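B12-binding domain-containing protein (Kitasatospora setae, PDB 6WTE) probably methylates tryptophan as the radical S-adenosylmethionine methylase TsrM, binding cobalamin and a [4Fe-4S] cluster yet working without radical catalysis. Local coordinates at residues A[230-238]-A[411-419]; A[423-433]-A[444-452]. All coordinates share one frame; numbering follows the deposited sequence. Where two conformers were deposited one is given.

Interaction 1: residues A[230-238]-A[411-419]; sequences RCSHCVEPD and LRLFPYTPM. With SF4 (iron/sulfur cluster), chain C; EDO (1,2-ethanediol), chain L.
The cluster-binding loop of the radical SAM core, a CX3CX2C motif formed by Cys227, Cys231 and Cys234, is held at Ser232 by Pro418 and Met419, where strand 404-412 gives way to helix 418-427. Cys231 SG and Cys234 SG bind FE1 and FE4 of the cluster, each at 2.3 Å, and the loop turns between them as a type I beta turn. The direct hydrogen bond runs from Met419 N to Ser232 O (2.9 Å, 158°), so the first turn of the helix grips the loop backbone between two cluster ligands. The Pro418 ring lies against Ser232, CB to CB 3.8 Å, while Met419 CG rests 3.5 Å from Ser232 OG. Thr417 is the N-cap: its OG1 stands between backbone N and carbonyl carbon (chi1 66°), reaching Gly420 N and leaving CG2 to press on Cys234 O at 3.5 Å. Further along, Val235 CG1 packs on Phe414 CB at 3.6 Å, beside the bound cobalamin. Asp238 OD2, salt-bridged to Lys126, also lies against Tyr416 CB. Between these two residues a water accepts from Asp238 N at 3.1 Å and sits 2.8 Å from both Cys234 O and Tyr416 O.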
# COMPACT_ATOMS: atom_id res chain seq x y z
N ARG A 230 6.49 0.43 -14.74
CA ARG A 230 5.19 0.97 -15.12
C ARG A 230 4.19 -0.18 -15.33
O ARG A 230 3.51 -0.27 -16.36
CB ARG A 230 5.31 1.83 -16.38
CG ARG A 230 4.12 2.75 -16.65
CD ARG A 230 3.94 3.79 -15.55
NE ARG A 230 5.04 4.75 -15.48
CZ ARG A 230 5.07 5.90 -16.14
NH1 ARG A 230 4.06 6.24 -16.93
NH2 ARG A 230 6.11 6.71 -16.02
N CYS A 231 4.11 -1.07 -14.34
CA CYS A 231 3.24 -2.23 -14.46
C CYS A 231 1.79 -1.78 -14.61
O CYS A 231 1.32 -0.86 -13.94
CB CYS A 231 3.41 -3.14 -13.25
SG CYS A 231 5.08 -3.83 -13.12
N SER A 232 1.06 -2.46 -15.51
CA SER A 232 -0.22 -1.92 -15.95
C SER A 232 -1.26 -1.90 -14.84
O SER A 232 -2.20 -1.09 -14.91
CB SER A 232 -0.74 -2.71 -17.16
OG SER A 232 -1.15 -4.01 -16.77
N HIS A 233 -1.10 -2.72 -13.81
CA HIS A 233 -2.07 -2.84 -12.74
C HIS A 233 -1.77 -1.95 -11.54
O HIS A 233 -2.57 -1.91 -10.60
CB HIS A 233 -2.13 -4.29 -12.25
CG HIS A 233 -0.91 -4.71 -11.49
ND1 HIS A 233 0.36 -4.65 -12.03
CD2 HIS A 233 -0.76 -5.18 -10.23
CE1 HIS A 233 1.24 -5.08 -11.14
NE2 HIS A 233 0.59 -5.41 -10.04
N CYS A 234 -0.65 -1.24 -11.55
CA CYS A 234 -0.04 -0.76 -10.32
C CYS A 234 -0.17 0.75 -10.16
O CYS A 234 0.18 1.50 -11.07
CB CYS A 234 1.43 -1.15 -10.26
SG CYS A 234 2.12 -0.82 -8.65
N VAL A 235 -0.63 1.18 -8.98
CA VAL A 235 -0.79 2.60 -8.67
C VAL A 235 0.49 3.27 -8.20
O VAL A 235 0.51 4.50 -8.08
CB VAL A 235 -1.83 2.81 -7.55
CG1 VAL A 235 -3.19 2.28 -7.97
CG2 VAL A 235 -1.36 2.14 -6.25
N GLU A 236 1.55 2.51 -7.91
CA GLU A 236 2.64 3.08 -7.13
C GLU A 236 3.57 4.01 -7.92
O GLU A 236 4.03 5.00 -7.34
CB GLU A 236 3.45 1.96 -6.46
CG GLU A 236 2.57 1.10 -5.56
CD GLU A 236 3.33 0.25 -4.58
OE1 GLU A 236 4.48 0.59 -4.22
OE2 GLU A 236 2.74 -0.77 -4.14
N PRO A 237 3.89 3.75 -9.19
CA PRO A 237 4.68 4.76 -9.92
C PRO A 237 4.03 6.13 -9.87
O PRO A 237 4.71 7.13 -9.63
CB PRO A 237 4.74 4.19 -11.34
CG PRO A 237 4.71 2.71 -11.13
CD PRO A 237 3.76 2.50 -9.98
N ASP A 238 2.72 6.21 -10.04
CA ASP A 238 2.07 7.51 -9.97
C ASP A 238 1.93 8.00 -8.54
O ASP A 238 2.24 9.16 -8.24
CB ASP A 238 0.69 7.47 -10.62
CG ASP A 238 -0.08 8.73 -10.33
OD1 ASP A 238 0.32 9.78 -10.86
OD2 ASP A 238 -1.06 8.68 -9.55
N LEU A 411 -8.98 -7.26 -10.71
CA LEU A 411 -8.20 -6.04 -10.51
C LEU A 411 -9.12 -4.86 -10.24
O LEU A 411 -9.94 -4.51 -11.10
CB LEU A 411 -7.33 -5.74 -11.73
CG LEU A 411 -6.52 -4.45 -11.59
CD1 LEU A 411 -5.53 -4.58 -10.44
CD2 LEU A 411 -5.80 -4.08 -12.88
N ARG A 412 -8.97 -4.23 -9.08
CA ARG A 412 -9.58 -2.92 -8.87
C ARG A 412 -8.84 -1.89 -9.71
O ARG A 412 -7.61 -1.79 -9.64
CB ARG A 412 -9.54 -2.53 -7.39
CG ARG A 412 -10.71 -3.03 -6.57
CD ARG A 412 -11.88 -2.04 -6.57
NE ARG A 412 -11.51 -0.78 -5.92
CZ ARG A 412 -11.53 0.41 -6.51
NH1 ARG A 412 -11.92 0.53 -7.77
NH2 ARG A 412 -11.17 1.48 -5.82
N LEU A 413 -9.59 -1.12 -10.51
CA LEU A 413 -9.02 -0.15 -11.43
C LEU A 413 -8.89 1.22 -10.78
O LEU A 413 -9.79 1.67 -10.07
CB LEU A 413 -9.88 -0.03 -12.68
CG LEU A 413 -9.97 -1.31 -13.51
CD1 LEU A 413 -10.92 -1.11 -14.67
CD2 LEU A 413 -8.59 -1.70 -14.00
N PHE A 414 -7.77 1.89 -11.04
CA PHE A 414 -7.47 3.21 -10.52
C PHE A 414 -7.07 4.14 -11.66
O PHE A 414 -6.61 3.68 -12.71
CB PHE A 414 -6.37 3.14 -9.46
CG PHE A 414 -6.83 2.53 -8.17
CD1 PHE A 414 -6.87 1.15 -8.02
CD2 PHE A 414 -7.27 3.33 -7.12
CE1 PHE A 414 -7.31 0.58 -6.84
CE2 PHE A 414 -7.71 2.76 -5.94
CZ PHE A 414 -7.73 1.38 -5.80
N PRO A 415 -7.27 5.45 -11.49
CA PRO A 415 -7.15 6.36 -12.65
C PRO A 415 -5.75 6.45 -13.23
O PRO A 415 -5.61 6.61 -14.45
CB PRO A 415 -7.61 7.72 -12.08
CG PRO A 415 -7.45 7.58 -10.59
CD PRO A 415 -7.78 6.15 -10.30
N TYR A 416 -4.71 6.35 -12.42
CA TYR A 416 -3.36 6.53 -12.94
C TYR A 416 -2.62 5.21 -12.98
O TYR A 416 -1.51 5.08 -12.47
CB TYR A 416 -2.62 7.58 -12.11
CG TYR A 416 -3.42 8.85 -12.06
CD1 TYR A 416 -3.60 9.61 -13.21
CD2 TYR A 416 -4.04 9.26 -10.89
CE1 TYR A 416 -4.35 10.77 -13.19
CE2 TYR A 416 -4.80 10.43 -10.85
CZ TYR A 416 -4.95 11.17 -12.01
OH TYR A 416 -5.70 12.33 -12.01
N THR A 417 -3.27 4.21 -13.56
CA THR A 417 -2.65 2.96 -13.91
C THR A 417 -2.83 2.75 -15.41
O THR A 417 -3.83 3.19 -15.98
CB THR A 417 -3.25 1.77 -13.16
OG1 THR A 417 -4.61 1.58 -13.56
CG2 THR A 417 -3.19 2.01 -11.65
N PRO A 418 -1.86 2.12 -16.07
CA PRO A 418 -2.04 1.86 -17.51
C PRO A 418 -3.34 1.12 -17.81
O PRO A 418 -3.99 1.43 -18.82
CB PRO A 418 -0.80 1.03 -17.86
CG PRO A 418 0.24 1.51 -16.88
CD PRO A 418 -0.51 1.75 -15.60
N MET A 419 -3.76 0.19 -16.94
CA MET A 419 -5.02 -0.51 -17.14
C MET A 419 -6.20 0.45 -17.08
O MET A 419 -7.07 0.44 -17.96
CB MET A 419 -5.19 -1.62 -16.09
CG MET A 419 -4.48 -2.92 -16.42
SD MET A 419 -5.28 -3.79 -17.78
CE MET A 419 -6.73 -4.47 -16.97
FE1 SF4 C . 5.54 -3.06 -11.03
FE2 SF4 C . 6.76 -1.08 -9.56
FE3 SF4 C . 6.13 -3.42 -8.35
FE4 SF4 C . 4.16 -1.73 -9.09
S1 SF4 C . 5.75 -1.33 -7.52
S2 SF4 C . 4.20 -3.98 -9.41
S3 SF4 C . 5.01 -0.83 -11.01
S4 SF4 C . 7.61 -3.14 -10.08
C1 EDO L . 0.99 6.83 -19.01
O1 EDO L . 0.21 6.82 -20.21
C2 EDO L . 0.82 5.49 -18.30
O2 EDO L . 2.10 4.88 -18.16
O HOH W 1 -5.57 -0.53 -11.48
O HOH W 2 0.94 4.12 -11.44

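Interaction 2: residues A[423-433]-A[444-452]; sequences IAEQCAGVRTA and PIVLKPLRM. With EDO (1,2-ethanediol), chain J.
Cys427, in the last turn of helix 418-427, meets the extended backbone of Leu447, and the contact illustrates how a helix end and a loop satisfy one another's polar groups. With SG anti to the carbonyl carbon (chi1 -67°), the cysteine sulfur accepts from Leu447 N at 3.6 Å in a fairly straight bond (163°). Just past the helix, Gly429 N gives a weak bond to Leu447 O at 3.0 Å, while Cys427 O is taken by both Val430 N and Arg431 N. Thr432 OG1 donates to Ile445 O at 2.7 Å, tilted from the carbonyl plane. At the other end the Glu425 carboxylate and Arg451 guanidinium form a nearly coplanar salt bridge, their planes 8° apart; Arg451 NH2 reaches the syn lone pair of Glu425 OE1 at 3.0 Å, whereas the modelled length of the second prong is doubtfully short. Without the carboxylate, as with an alanine at Glu425, the Arg451 guanidinium is likely to lose its counter-charge and be freer to swing. Lys448 NZ forms a salt bridge with Glu458, and its carbonyl O accepts from Gln462 NE2. On the apolar side, Ile423 CG2 touches Leu447 CD1 at 4.0 Å, and Ile423, Cys427, Ile445 and Leu447 all pack on Leu436 of strand 436-437.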
# COMPACT_ATOMS: atom_id res chain seq x y z
N ILE A 423 -8.47 1.21 -20.28
CA ILE A 423 -9.88 0.85 -20.25
C ILE A 423 -10.76 2.09 -20.42
O ILE A 423 -11.79 2.04 -21.10
CB ILE A 423 -10.20 0.07 -18.97
CG1 ILE A 423 -9.60 -1.34 -19.08
CG2 ILE A 423 -11.70 -0.02 -18.75
CD1 ILE A 423 -9.57 -2.11 -17.79
N ALA A 424 -10.35 3.21 -19.84
CA ALA A 424 -11.07 4.46 -20.09
C ALA A 424 -11.02 4.84 -21.57
O ALA A 424 -12.02 5.31 -22.13
CB ALA A 424 -10.51 5.59 -19.22
N GLU A 425 -9.86 4.66 -22.21
CA GLU A 425 -9.77 4.90 -23.65
C GLU A 425 -10.75 4.04 -24.43
O GLU A 425 -11.38 4.51 -25.39
CB GLU A 425 -8.35 4.63 -24.15
CG GLU A 425 -7.33 5.69 -23.78
CD GLU A 425 -7.69 7.07 -24.31
OE1 GLU A 425 -8.28 7.16 -25.41
OE2 GLU A 425 -7.36 8.06 -23.63
N GLN A 426 -10.88 2.77 -24.05
CA GLN A 426 -11.80 1.89 -24.76
C GLN A 426 -13.24 2.35 -24.61
O GLN A 426 -14.04 2.18 -25.54
CB GLN A 426 -11.63 0.46 -24.25
CG GLN A 426 -10.27 -0.13 -24.56
CD GLN A 426 -10.07 -1.48 -23.94
OE1 GLN A 426 -10.98 -2.04 -23.33
NE2 GLN A 426 -8.87 -2.03 -24.09
N CYS A 427 -13.59 2.92 -23.46
CA CYS A 427 -14.92 3.48 -23.27
C CYS A 427 -15.10 4.75 -24.08
O CYS A 427 -16.18 4.99 -24.63
CB CYS A 427 -15.17 3.76 -21.79
SG CYS A 427 -15.27 2.29 -20.75
N ALA A 428 -14.07 5.60 -24.14
CA ALA A 428 -14.10 6.86 -24.88
C ALA A 428 -15.32 7.71 -24.51
O ALA A 428 -15.79 8.52 -25.31
CB ALA A 428 -14.06 6.63 -26.39
N GLY A 429 -15.84 7.52 -23.30
CA GLY A 429 -16.98 8.28 -22.82
C GLY A 429 -18.32 7.95 -23.46
O GLY A 429 -19.30 8.63 -23.16
N VAL A 430 -18.40 6.92 -24.31
CA VAL A 430 -19.63 6.66 -25.07
C VAL A 430 -20.07 5.20 -25.01
O VAL A 430 -21.16 4.86 -25.48
CB VAL A 430 -19.46 7.08 -26.55
CG1 VAL A 430 -19.12 8.57 -26.66
CG2 VAL A 430 -18.39 6.22 -27.22
N ARG A 431 -19.25 4.33 -24.44
CA ARG A 431 -19.56 2.91 -24.40
C ARG A 431 -18.87 2.29 -23.19
O ARG A 431 -18.01 2.91 -22.56
CB ARG A 431 -19.12 2.20 -25.68
CG ARG A 431 -17.66 2.44 -25.99
CD ARG A 431 -17.20 1.76 -27.26
NE ARG A 431 -15.85 2.20 -27.60
CZ ARG A 431 -15.58 3.19 -28.45
NH1 ARG A 431 -16.57 3.84 -29.05
NH2 ARG A 431 -14.33 3.53 -28.69
N THR A 432 -19.25 1.06 -22.87
CA THR A 432 -18.52 0.32 -21.85
C THR A 432 -17.43 -0.51 -22.51
O THR A 432 -17.37 -0.66 -23.73
CB THR A 432 -19.46 -0.56 -21.03
OG1 THR A 432 -18.80 -0.97 -19.82
CG2 THR A 432 -19.87 -1.79 -21.82
N ALA A 433 -16.53 -1.04 -21.68
CA ALA A 433 -15.44 -1.84 -22.19
C ALA A 433 -15.55 -3.27 -21.67
O ALA A 433 -16.00 -3.48 -20.54
CB ALA A 433 -14.09 -1.25 -21.78
N PRO A 444 -24.42 -0.28 -17.79
CA PRO A 444 -23.04 -0.31 -18.28
C PRO A 444 -22.20 0.81 -17.70
O PRO A 444 -22.65 1.95 -17.56
CB PRO A 444 -23.20 -0.16 -19.80
CG PRO A 444 -24.61 -0.58 -20.08
CD PRO A 444 -25.40 -0.13 -18.88
N ILE A 445 -20.96 0.48 -17.36
CA ILE A 445 -20.01 1.44 -16.81
C ILE A 445 -19.33 2.15 -17.98
O ILE A 445 -18.59 1.52 -18.74
CB ILE A 445 -18.99 0.76 -15.90
CG1 ILE A 445 -19.70 0.04 -14.75
CG2 ILE A 445 -17.99 1.77 -15.36
CD1 ILE A 445 -18.79 -0.84 -13.92
N VAL A 446 -19.58 3.45 -18.12
CA VAL A 446 -19.02 4.23 -19.22
C VAL A 446 -18.01 5.20 -18.61
O VAL A 446 -18.39 6.24 -18.05
CB VAL A 446 -20.11 4.98 -20.00
CG1 VAL A 446 -19.48 5.84 -21.07
CG2 VAL A 446 -21.09 3.99 -20.62
N LEU A 447 -16.73 4.89 -18.76
CA LEU A 447 -15.66 5.74 -18.25
C LEU A 447 -15.28 6.80 -19.28
O LEU A 447 -15.56 6.67 -20.47
CB LEU A 447 -14.43 4.90 -17.90
CG LEU A 447 -14.63 3.79 -16.88
CD1 LEU A 447 -13.32 3.03 -16.68
CD2 LEU A 447 -15.14 4.37 -15.57
N LYS A 448 -14.62 7.85 -18.79
CA LYS A 448 -14.14 8.94 -19.61
C LYS A 448 -12.63 9.05 -19.48
O LYS A 448 -12.12 9.08 -18.35
CB LYS A 448 -14.81 10.28 -19.19
CG LYS A 448 -16.33 10.28 -19.33
CD LYS A 448 -16.99 11.48 -18.66
CE LYS A 448 -16.63 12.78 -19.34
NZ LYS A 448 -17.51 13.90 -18.86
N PRO A 449 -11.89 9.10 -20.58
CA PRO A 449 -10.46 9.41 -20.50
C PRO A 449 -10.26 10.80 -19.92
O PRO A 449 -11.12 11.68 -20.01
CB PRO A 449 -9.99 9.35 -21.96
CG PRO A 449 -11.03 8.54 -22.66
CD PRO A 449 -12.32 8.83 -21.96
N LEU A 450 -9.07 11.00 -19.34
CA LEU A 450 -8.76 12.25 -18.64
C LEU A 450 -9.01 13.48 -19.51
O LEU A 450 -9.54 14.48 -19.02
CB LEU A 450 -7.30 12.23 -18.17
CG LEU A 450 -6.75 13.56 -17.65
CD1 LEU A 450 -7.47 14.01 -16.39
CD2 LEU A 450 -5.26 13.46 -17.41
N ARG A 451 -8.64 13.42 -20.79
CA ARG A 451 -8.80 14.59 -21.64
C ARG A 451 -10.26 14.95 -21.88
O ARG A 451 -10.55 16.06 -22.34
CB ARG A 451 -8.10 14.37 -22.98
CG ARG A 451 -8.73 13.28 -23.83
CD ARG A 451 -7.90 13.02 -25.08
NE ARG A 451 -8.52 12.00 -25.92
CZ ARG A 451 -8.46 10.69 -25.66
NH1 ARG A 451 -7.80 10.25 -24.60
NH2 ARG A 451 -9.05 9.83 -26.47
N MET A 452 -11.18 14.03 -21.60
CA MET A 452 -12.60 14.31 -21.73
C MET A 452 -13.23 14.76 -20.42
O MET A 452 -14.44 15.04 -20.40
CB MET A 452 -13.34 13.08 -22.24
CG MET A 452 -12.93 12.63 -23.62
SD MET A 452 -14.00 11.29 -24.15
CE MET A 452 -13.16 10.76 -25.64
C1 EDO J . -6.61 -4.12 -21.71
O1 EDO J . -6.51 -2.85 -21.07
C2 EDO J . -8.08 -4.54 -21.78
O2 EDO J . -8.37 -4.93 -23.13

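How the interactions relate
Helix 418-427 joins the two contacts: its first turn belongs to interaction 1 and its last to interaction 2, so a single short helix spans from the cluster loop to the periphery. Their centres lie 16 Å apart, yet they meet directly where Leu413 CD1 packs on Ile423 CD1 at 3.5 Å. Interaction 1 is the inner one, its centre about 12 Å from the centre of the chain, against about 27 Å for that of interaction 2. It lines both cofactor pockets, the nearest atoms of the Phe414 side chain and cobalamin being about 3 Å apart, whereas interaction 2 touches neither cofactor. An indirect tie is Thr181, touched by Tyr416 from one contact and Leu450 from the other.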